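Local coordinates for ribose-phosphate pyrophosphokinase (PDB 4TWB) that catalyses the transfer of a pyrophosphoryl group from ATP to the 1-hydroxyl of ribose 5-phosphate, making phosphoribosyl diphosphate (PRPP) as a homodimer, at the interface of chains A and B. Coordinates in Å, arbitrary orientation; residue numbers count along the deposited sequence, not the author numbering. Chains: chain A/B, Ribose-phosphate pyrophosphokinase.

Contact 1: the interface of chains A and B. Residues chain A 58, 60-61, 88, 90-91, 93, 220, 248, 250; chain B 34-37, 62.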
# COMPACT_ATOMS: atom_id res chain seq x y z
N TYR A 58 10.59 2.80 -0.98
CA TYR A 58 9.91 2.13 -2.09
C TYR A 58 9.97 0.60 -1.98
O TYR A 58 11.04 0.03 -1.80
CB TYR A 58 10.47 2.57 -3.44
CG TYR A 58 9.71 1.98 -4.62
CD1 TYR A 58 8.63 2.65 -5.19
CD2 TYR A 58 10.07 0.74 -5.14
CE1 TYR A 58 7.94 2.11 -6.26
CE2 TYR A 58 9.38 0.18 -6.20
CZ TYR A 58 8.31 0.86 -6.76
OH TYR A 58 7.62 0.30 -7.82
N GLN A 60 6.46 2.26 -1.08
CA GLN A 60 5.94 2.88 0.13
C GLN A 60 4.60 2.27 0.57
O GLN A 60 4.37 2.02 1.75
CB GLN A 60 5.80 4.40 -0.03
CG GLN A 60 7.08 5.13 -0.42
CD GLN A 60 7.38 5.05 -1.90
OE1 GLN A 60 7.09 4.03 -2.56
NE2 GLN A 60 7.94 6.11 -2.45
N ASP A 61 3.71 2.04 -0.38
CA ASP A 61 2.37 1.61 -0.04
C ASP A 61 2.35 0.21 0.55
O ASP A 61 1.74 -0.04 1.60
CB ASP A 61 1.45 1.75 -1.24
CG ASP A 61 1.45 3.15 -1.80
OD1 ASP A 61 1.21 4.10 -1.01
OD2 ASP A 61 1.71 3.32 -3.01
N TYR A 88 12.75 5.74 7.40
CA TYR A 88 12.15 6.69 6.47
C TYR A 88 10.63 6.56 6.52
O TYR A 88 10.08 5.53 6.16
CB TYR A 88 12.66 6.47 5.04
CG TYR A 88 11.94 7.33 4.03
CD1 TYR A 88 12.10 8.71 4.02
CD2 TYR A 88 11.08 6.77 3.09
CE1 TYR A 88 11.43 9.51 3.10
CE2 TYR A 88 10.40 7.56 2.17
CZ TYR A 88 10.59 8.94 2.18
OH TYR A 88 9.92 9.73 1.27
N ALA A 90 7.16 7.40 4.98
CA ALA A 90 6.63 7.82 3.68
C ALA A 90 5.49 8.83 3.83
O ALA A 90 4.91 8.97 4.90
CB ALA A 90 6.17 6.61 2.86
N TYR A 91 5.19 9.55 2.77
CA TYR A 91 4.16 10.58 2.78
C TYR A 91 4.49 11.73 3.72
O TYR A 91 3.60 12.38 4.27
CB TYR A 91 2.77 9.96 3.04
CG TYR A 91 2.32 9.10 1.87
CD1 TYR A 91 1.62 9.66 0.80
CD2 TYR A 91 2.65 7.74 1.81
CE1 TYR A 91 1.23 8.88 -0.29
CE2 TYR A 91 2.27 6.96 0.72
CZ TYR A 91 1.56 7.54 -0.33
OH TYR A 91 1.20 6.78 -1.41
N ARG A 93 6.48 14.36 2.75
CA ARG A 93 6.49 15.59 1.98
C ARG A 93 5.10 16.23 1.95
O ARG A 93 4.96 17.42 1.69
CB ARG A 93 7.01 15.32 0.57
CG ARG A 93 8.51 15.03 0.50
CD ARG A 93 8.80 13.79 -0.35
NE ARG A 93 9.82 13.98 -1.39
CZ ARG A 93 10.06 15.13 -2.03
NH1 ARG A 93 9.35 16.23 -1.77
NH2 ARG A 93 11.01 15.18 -2.95
N SER A 220 15.41 13.33 -4.14
CA SER A 220 14.57 12.50 -5.01
C SER A 220 15.01 12.59 -6.46
O SER A 220 15.73 11.72 -6.95
CB SER A 220 13.11 12.94 -4.92
OG SER A 220 12.49 12.44 -3.75
N LEU A 248 16.46 8.92 -1.92
CA LEU A 248 15.47 8.25 -2.79
C LEU A 248 15.74 8.58 -4.25
O LEU A 248 14.94 9.25 -4.89
CB LEU A 248 14.05 8.72 -2.47
CG LEU A 248 13.62 8.95 -1.02
CD1 LEU A 248 12.33 9.75 -0.98
CD2 LEU A 248 13.45 7.62 -0.31
N VAL A 250 15.71 9.01 -7.88
CA VAL A 250 14.61 8.69 -8.78
C VAL A 250 14.95 8.85 -10.25
O VAL A 250 15.11 9.96 -10.75
CB VAL A 250 13.37 9.54 -8.43
CG1 VAL A 250 12.49 9.73 -9.64
CG2 VAL A 250 12.60 8.89 -7.30
N ASP B 34 8.46 10.00 -6.89
CA ASP B 34 8.64 9.14 -5.72
C ASP B 34 8.15 7.72 -5.94
O ASP B 34 8.86 6.74 -5.69
CB ASP B 34 7.78 9.67 -4.57
CG ASP B 34 8.57 10.33 -3.53
OD1 ASP B 34 9.35 11.26 -3.87
OD2 ASP B 34 8.41 9.94 -2.36
N GLY B 35 6.89 7.64 -6.38
CA GLY B 35 6.09 6.43 -6.36
C GLY B 35 4.81 6.65 -5.56
O GLY B 35 3.85 5.87 -5.64
N GLU B 36 4.79 7.73 -4.78
CA GLU B 36 3.70 8.02 -3.87
C GLU B 36 2.47 8.53 -4.60
O GLU B 36 2.54 8.98 -5.74
CB GLU B 36 4.14 9.03 -2.80
CG GLU B 36 5.22 8.51 -1.87
CD GLU B 36 5.49 9.46 -0.70
OE1 GLU B 36 6.45 9.20 0.08
OE2 GLU B 36 4.75 10.46 -0.58
N SER B 37 1.33 8.46 -3.92
CA SER B 37 0.07 8.87 -4.50
C SER B 37 -0.31 10.32 -4.18
O SER B 37 -0.17 10.78 -3.03
CB SER B 37 -1.06 7.93 -4.06
OG SER B 37 -1.07 6.72 -4.80
N LYS B 62 -1.37 0.06 -2.94
CA LYS B 62 -1.59 1.44 -3.35
C LYS B 62 -3.08 1.79 -3.36
O LYS B 62 -3.47 2.86 -2.88
CB LYS B 62 -0.97 1.73 -4.72
CG LYS B 62 -1.36 3.11 -5.29
CD LYS B 62 -0.49 3.52 -6.48
CE LYS B 62 0.97 3.82 -6.05
NZ LYS B 62 1.17 4.97 -5.09

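Contact 2: the interface of chains A and B. Residues chain A 61, 64-65, 68, 112; chain B 61, 64-65, 68, 91, 112.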
# COMPACT_ATOMS: atom_id res chain seq x y z
N ASP A 61 3.71 2.04 -0.38
CA ASP A 61 2.37 1.61 -0.04
C ASP A 61 2.35 0.21 0.55
O ASP A 61 1.74 -0.04 1.60
CB ASP A 61 1.45 1.75 -1.24
CG ASP A 61 1.45 3.15 -1.80
OD1 ASP A 61 1.21 4.10 -1.01
OD2 ASP A 61 1.71 3.32 -3.01
N LEU A 64 3.97 0.26 3.95
CA LEU A 64 3.08 0.84 4.94
C LEU A 64 2.01 -0.17 5.37
O LEU A 64 1.69 -0.29 6.55
CB LEU A 64 2.41 2.09 4.38
CG LEU A 64 3.19 3.38 4.53
CD1 LEU A 64 2.54 4.45 3.68
CD2 LEU A 64 3.22 3.78 5.98
N ILE A 65 1.45 -0.88 4.40
CA ILE A 65 0.40 -1.82 4.73
C ILE A 65 1.00 -2.97 5.52
O ILE A 65 0.40 -3.44 6.49
CB ILE A 65 -0.44 -2.22 3.50
CG1 ILE A 65 -1.62 -1.25 3.39
CG2 ILE A 65 -1.00 -3.63 3.65
CD1 ILE A 65 -2.16 -1.12 2.02
N PHE A 68 1.32 -1.72 9.02
CA PHE A 68 0.02 -1.80 9.69
C PHE A 68 -0.29 -3.22 10.13
O PHE A 68 -0.73 -3.43 11.27
CB PHE A 68 -1.11 -1.33 8.79
CG PHE A 68 -0.92 0.04 8.23
CD1 PHE A 68 -0.23 1.00 8.92
CD2 PHE A 68 -1.46 0.37 7.00
CE1 PHE A 68 -0.06 2.26 8.41
CE2 PHE A 68 -1.29 1.63 6.47
CZ PHE A 68 -0.59 2.58 7.18
N ILE A 112 -3.45 6.30 11.58
CA ILE A 112 -3.54 4.86 11.39
C ILE A 112 -2.58 4.10 12.29
O ILE A 112 -2.90 2.99 12.71
CB ILE A 112 -3.25 4.45 9.93
CG1 ILE A 112 -4.43 4.83 9.03
CG2 ILE A 112 -2.95 2.95 9.82
CD1 ILE A 112 -4.30 4.33 7.60
N ASP B 61 -2.09 -2.68 -2.50
CA ASP B 61 -1.58 -1.83 -1.43
C ASP B 61 -1.75 -0.36 -1.73
O ASP B 61 -2.24 0.40 -0.87
CB ASP B 61 -0.13 -2.19 -1.13
CG ASP B 61 0.02 -3.66 -0.85
OD1 ASP B 61 -0.70 -4.14 0.05
OD2 ASP B 61 0.83 -4.34 -1.52
N LEU B 64 -5.43 0.49 -1.63
CA LEU B 64 -5.87 0.57 -0.24
C LEU B 64 -5.46 1.89 0.38
O LEU B 64 -6.28 2.54 1.03
CB LEU B 64 -5.30 -0.59 0.56
CG LEU B 64 -6.13 -1.86 0.45
CD1 LEU B 64 -5.33 -3.03 1.02
CD2 LEU B 64 -7.47 -1.70 1.16
N ILE B 65 -4.21 2.28 0.18
CA ILE B 65 -3.72 3.50 0.81
C ILE B 65 -4.42 4.70 0.19
O ILE B 65 -4.87 5.59 0.91
CB ILE B 65 -2.18 3.60 0.80
CG1 ILE B 65 -1.65 2.97 2.08
CG2 ILE B 65 -1.73 5.04 0.74
CD1 ILE B 65 -0.26 2.48 2.01
N PHE B 68 -7.74 4.86 1.89
CA PHE B 68 -7.60 5.49 3.21
C PHE B 68 -7.52 7.01 3.09
O PHE B 68 -8.16 7.73 3.86
CB PHE B 68 -6.35 4.99 3.94
CG PHE B 68 -6.27 3.50 4.08
CD1 PHE B 68 -7.42 2.74 4.19
CD2 PHE B 68 -5.05 2.87 4.11
CE1 PHE B 68 -7.35 1.38 4.31
CE2 PHE B 68 -4.97 1.50 4.24
CZ PHE B 68 -6.12 0.76 4.34
N TYR B 91 -7.11 -8.52 0.58
CA TYR B 91 -6.78 -9.18 1.84
C TYR B 91 -7.98 -9.92 2.43
O TYR B 91 -8.07 -10.12 3.64
CB TYR B 91 -6.13 -8.19 2.83
CG TYR B 91 -4.75 -7.76 2.36
CD1 TYR B 91 -3.63 -8.50 2.69
CD2 TYR B 91 -4.58 -6.66 1.52
CE1 TYR B 91 -2.39 -8.14 2.24
CE2 TYR B 91 -3.34 -6.30 1.07
CZ TYR B 91 -2.25 -7.05 1.43
OH TYR B 91 -1.01 -6.70 0.98
N ILE B 112 -9.07 -0.20 10.04
CA ILE B 112 -8.53 1.03 9.47
C ILE B 112 -9.62 1.83 8.76
O ILE B 112 -9.57 3.05 8.74
CB ILE B 112 -7.39 0.75 8.46
CG1 ILE B 112 -6.11 0.34 9.18
CG2 ILE B 112 -7.10 1.95 7.60
CD1 ILE B 112 -4.91 0.22 8.27

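Contact 3: the interface of chains A and B. Residues chain A 38-41, 69, 73, 77; chain B 97, 99-103.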
# COMPACT_ATOMS: atom_id res chain seq x y z
N TYR A 38 2.00 -11.50 2.73
CA TYR A 38 1.86 -12.47 3.80
C TYR A 38 2.75 -12.06 4.97
O TYR A 38 3.91 -11.72 4.79
CB TYR A 38 2.26 -13.87 3.33
CG TYR A 38 2.23 -14.91 4.43
CD1 TYR A 38 1.03 -15.42 4.89
CD2 TYR A 38 3.41 -15.37 5.00
CE1 TYR A 38 1.00 -16.38 5.90
CE2 TYR A 38 3.39 -16.31 6.02
CZ TYR A 38 2.18 -16.82 6.46
OH TYR A 38 2.16 -17.76 7.47
N ILE A 39 2.19 -12.12 6.18
CA ILE A 39 2.87 -11.62 7.37
C ILE A 39 2.69 -12.57 8.55
O ILE A 39 1.57 -12.84 8.96
CB ILE A 39 2.32 -10.23 7.76
CG1 ILE A 39 2.72 -9.18 6.71
CG2 ILE A 39 2.80 -9.83 9.15
CD1 ILE A 39 4.19 -8.97 6.59
N ARG A 40 3.80 -13.05 9.10
CA ARG A 40 3.77 -13.90 10.30
C ARG A 40 4.84 -13.53 11.33
O ARG A 40 6.02 -13.41 11.00
CB ARG A 40 3.92 -15.37 9.91
CG ARG A 40 3.54 -16.32 11.03
CD ARG A 40 4.15 -17.69 10.81
NE ARG A 40 3.90 -18.55 11.96
CZ ARG A 40 4.19 -19.85 12.00
NH1 ARG A 40 4.75 -20.44 10.95
NH2 ARG A 40 3.92 -20.56 13.09
N VAL A 41 4.44 -13.36 12.59
CA VAL A 41 5.36 -13.02 13.67
C VAL A 41 5.75 -14.25 14.48
O VAL A 41 4.99 -14.68 15.36
CB VAL A 41 4.73 -12.00 14.62
CG1 VAL A 41 5.69 -11.68 15.76
CG2 VAL A 41 4.35 -10.73 13.86
N LEU A 69 -0.08 -4.19 9.24
CA LEU A 69 -0.40 -5.59 9.53
C LEU A 69 0.46 -6.16 10.64
O LEU A 69 -0.06 -6.80 11.57
CB LEU A 69 -0.20 -6.44 8.29
CG LEU A 69 -1.12 -6.13 7.12
CD1 LEU A 69 -0.87 -7.14 6.00
CD2 LEU A 69 -2.57 -6.15 7.58
N THR A 73 -0.78 -7.37 14.50
CA THR A 73 -0.39 -8.72 14.89
C THR A 73 0.40 -8.73 16.21
O THR A 73 0.12 -9.53 17.10
CB THR A 73 0.48 -9.38 13.81
OG1 THR A 73 -0.20 -9.35 12.55
CG2 THR A 73 0.80 -10.83 14.18
N LEU A 77 -0.70 -10.29 19.71
CA LEU A 77 0.05 -11.39 20.28
C LEU A 77 0.46 -11.16 21.74
O LEU A 77 1.23 -11.94 22.30
CB LEU A 77 1.28 -11.69 19.44
CG LEU A 77 1.03 -12.47 18.14
CD1 LEU A 77 2.21 -12.30 17.19
CD2 LEU A 77 0.81 -13.93 18.46
N ARG B 97 -6.05 -16.73 11.60
CA ARG B 97 -4.67 -17.18 11.77
C ARG B 97 -4.52 -18.67 11.43
O ARG B 97 -4.75 -19.54 12.28
CB ARG B 97 -4.15 -16.91 13.19
CG ARG B 97 -4.27 -15.46 13.64
CD ARG B 97 -3.33 -15.10 14.79
NE ARG B 97 -3.86 -13.96 15.55
CZ ARG B 97 -3.71 -12.68 15.21
NH1 ARG B 97 -3.04 -12.35 14.11
NH2 ARG B 97 -4.23 -11.72 15.96
N LYS B 99 -1.77 -20.19 10.87
CA LYS B 99 -0.69 -20.64 11.74
C LYS B 99 -0.57 -19.60 12.85
O LYS B 99 -1.08 -18.50 12.71
CB LYS B 99 0.63 -20.75 10.97
CG LYS B 99 0.55 -21.60 9.70
CD LYS B 99 1.93 -21.80 9.08
CE LYS B 99 1.86 -22.63 7.80
NZ LYS B 99 3.20 -22.82 7.17
N ASP B 100 0.07 -19.94 13.96
CA ASP B 100 0.17 -18.98 15.05
C ASP B 100 1.09 -17.82 14.68
O ASP B 100 2.17 -18.04 14.11
CB ASP B 100 0.60 -19.65 16.37
CG ASP B 100 1.15 -21.05 16.16
OD1 ASP B 100 1.95 -21.25 15.21
OD2 ASP B 100 0.79 -21.95 16.95
N GLY B 101 0.65 -16.60 14.98
CA GLY B 101 1.40 -15.40 14.67
C GLY B 101 1.22 -14.87 13.26
O GLY B 101 1.86 -13.88 12.87
N GLU B 102 0.38 -15.52 12.46
CA GLU B 102 -0.00 -14.94 11.18
C GLU B 102 -0.89 -13.73 11.45
O GLU B 102 -1.59 -13.68 12.46
CB GLU B 102 -0.76 -15.95 10.31
CG GLU B 102 0.11 -16.89 9.48
CD GLU B 102 -0.73 -17.78 8.58
OE1 GLU B 102 -1.97 -17.59 8.57
OE2 GLU B 102 -0.18 -18.67 7.90
N ALA B 103 -0.84 -12.76 10.54
CA ALA B 103 -1.68 -11.58 10.64
C ALA B 103 -3.08 -11.89 10.13
O ALA B 103 -3.27 -12.59 9.14
CB ALA B 103 -1.09 -10.45 9.83

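Contact 1: the interface of chains A and B
Three bonds grip the side-chain amine nitrogen, NZ, of B:Lys62. B:Lys62 NZ gives one across the dimer to A:Asp61 OD2, a salt bridge of 2.7 Å made to the syn lone pair of that carboxylate oxygen, and two within its own chain, to the carbonyl O of B:Gly35 and to OG of B:Ser37. The lysine chain starts anti to its backbone N and then bends at chi3 and chi4 (-69° and -63°), which curls NZ back over the 34-37 segment. The other oxygen of A:Asp61, OD1, takes the phenol of A:Tyr91 OH at 2.7 Å, again on its syn side, so one carboxylate fixes both the lysine and the tyrosine. A:Tyr91 OH also accepts a bond from the backbone N-H of B:Ser37, 3.0 Å from N. B:Glu36 reaches out fully extended beyond CG and lays OE2 over one face of the A:Tyr91 ring, toward the rim, the planes 24° apart; B:Glu36 OE1 takes the backbone N of A:Tyr91 at 3.0 Å, from above the carboxylate plane. An alanine in place of A:Tyr91 would remove ring and phenol while keeping the backbone N-H, and would probably leave B:Glu36 OE2, B:Ser37 N and A:Asp61 OD1 less well held. B:Asp34, B:Gly35 and B:Glu36 are ATP-site residues, as is A:Arg93, so the nucleotide site draws on both subunits. B:Asp34 points OD1 toward A:Arg93 NE, a long salt bridge of 3.7 Å, guanidinium and carboxylate nearly perpendicular.

Contact 2: the interface of chains A and B
The A:Phe68 ring is faced on both sides by its own chain: A:Leu64 O, a backbone carbonyl one helical turn earlier, sits 3.1 Å above the ring plane over the centre, and A:Ile112 CG2 lies on the opposite face toward the rim; B:Phe68 repeats this. The partner comes in at the CD2 side, where B:Ile112 CD1 stands 3.7 Å from A:Phe68 CD2, crossing at about a right angle. This is a helix-packing patch about the two-fold axis of the class III PRPP synthase dimer, helix 60-76 against its twin with helix 105-114 alongside, and no polar bond crosses it. A:Ile112 and B:Ile112 meet with exchanged branches, A:Ile112 CD1 on B:Ile112 CG2 at 3.7 Å and the reverse pairing beside it; in A:Ile112 CG1 is anti to the carbonyl carbon (chi1 -73°) and the chain runs on extended (chi2 -174°), carrying CD1 to the other subunit. Further along, A:Ile65 pushes CD1 onto the opposing helix between B:Asp61 and B:Leu64, and A:Ile65 CD1 lies 3.5 Å from B:Leu64 CB. The two delta-methyls face one another across the axis, A:Ile65 CD1 to B:Ile65 CD1 being 4.1 Å. The other branch, A:Ile65 CG2, rests 3.6 Å from B:Asp61 OD1, the oxygen that B:Tyr91 OH also bonds.

Contact 3: the interface of chains A and B
An antiparallel backbone pairing joins the subunits here, strand 37-40 of chain A running against segment 100-103 of chain B, and it is likely to help hold the homodimer together away from the central helices. B:Ala103 N gives a bond of 2.9 Å to A:Ile39 O, nearly along the C=O axis, and A:Val41 N reaches B:Gly101 O from above the carbonyl plane. Between these two bonds A:Arg40 faces B:Glu102. The A:Arg40 chain leaves with CG anti to the backbone N (chi1 -165°) and runs extended, so that A:Arg40 NE donates in the guanidinium plane to B:Asp100 O at 2.8 Å. B:Lys99 CB lies over the centre of one guanidinium face, 3.8 Å from A:Arg40 CZ. NH2 also makes a salt bridge to B:Asp100 OD1, though that residue is poorly ordered. Two residues earlier, on the same side of the strand, A:Tyr38 OH donates to B:Glu102 OE2 at 2.6 Å, meeting it from above the carboxylate plane; the oxygen lies at the ring's edge, the planes 87° apart. B:Arg97 is second shell: B:Arg97 NH1 holds B:Glu102 O at 2.6 Å and so is likely to steady the paired segment. A:Thr73 and A:Leu77, in and just after helix 60-76, back B:Gly101 and B:Ala103, placing the B segment against strand and helix of the N-terminal domain.

The centres of contact 1 and contact 2 lie about 14 Å apart, those of contact 2 and contact 3 about 16 Å, and those of contact 1 and contact 3 about 26 Å, so contact 2 sits between the others. Helix 60-76 runs through all three, and A:Asp61 belongs to both contact 1 and contact 2. Strand 37-40 contributes to contacts 1 and 3, from opposite chains. The centre of contact 1 is about 24 Å from A:Lys188, the probable active-site lysine, and its ATP-site residues suggest that dimer formation matters for nucleotide binding. The centre of contact 3 is about 48 Å from A:Lys188, and contact 3 looks chiefly structural.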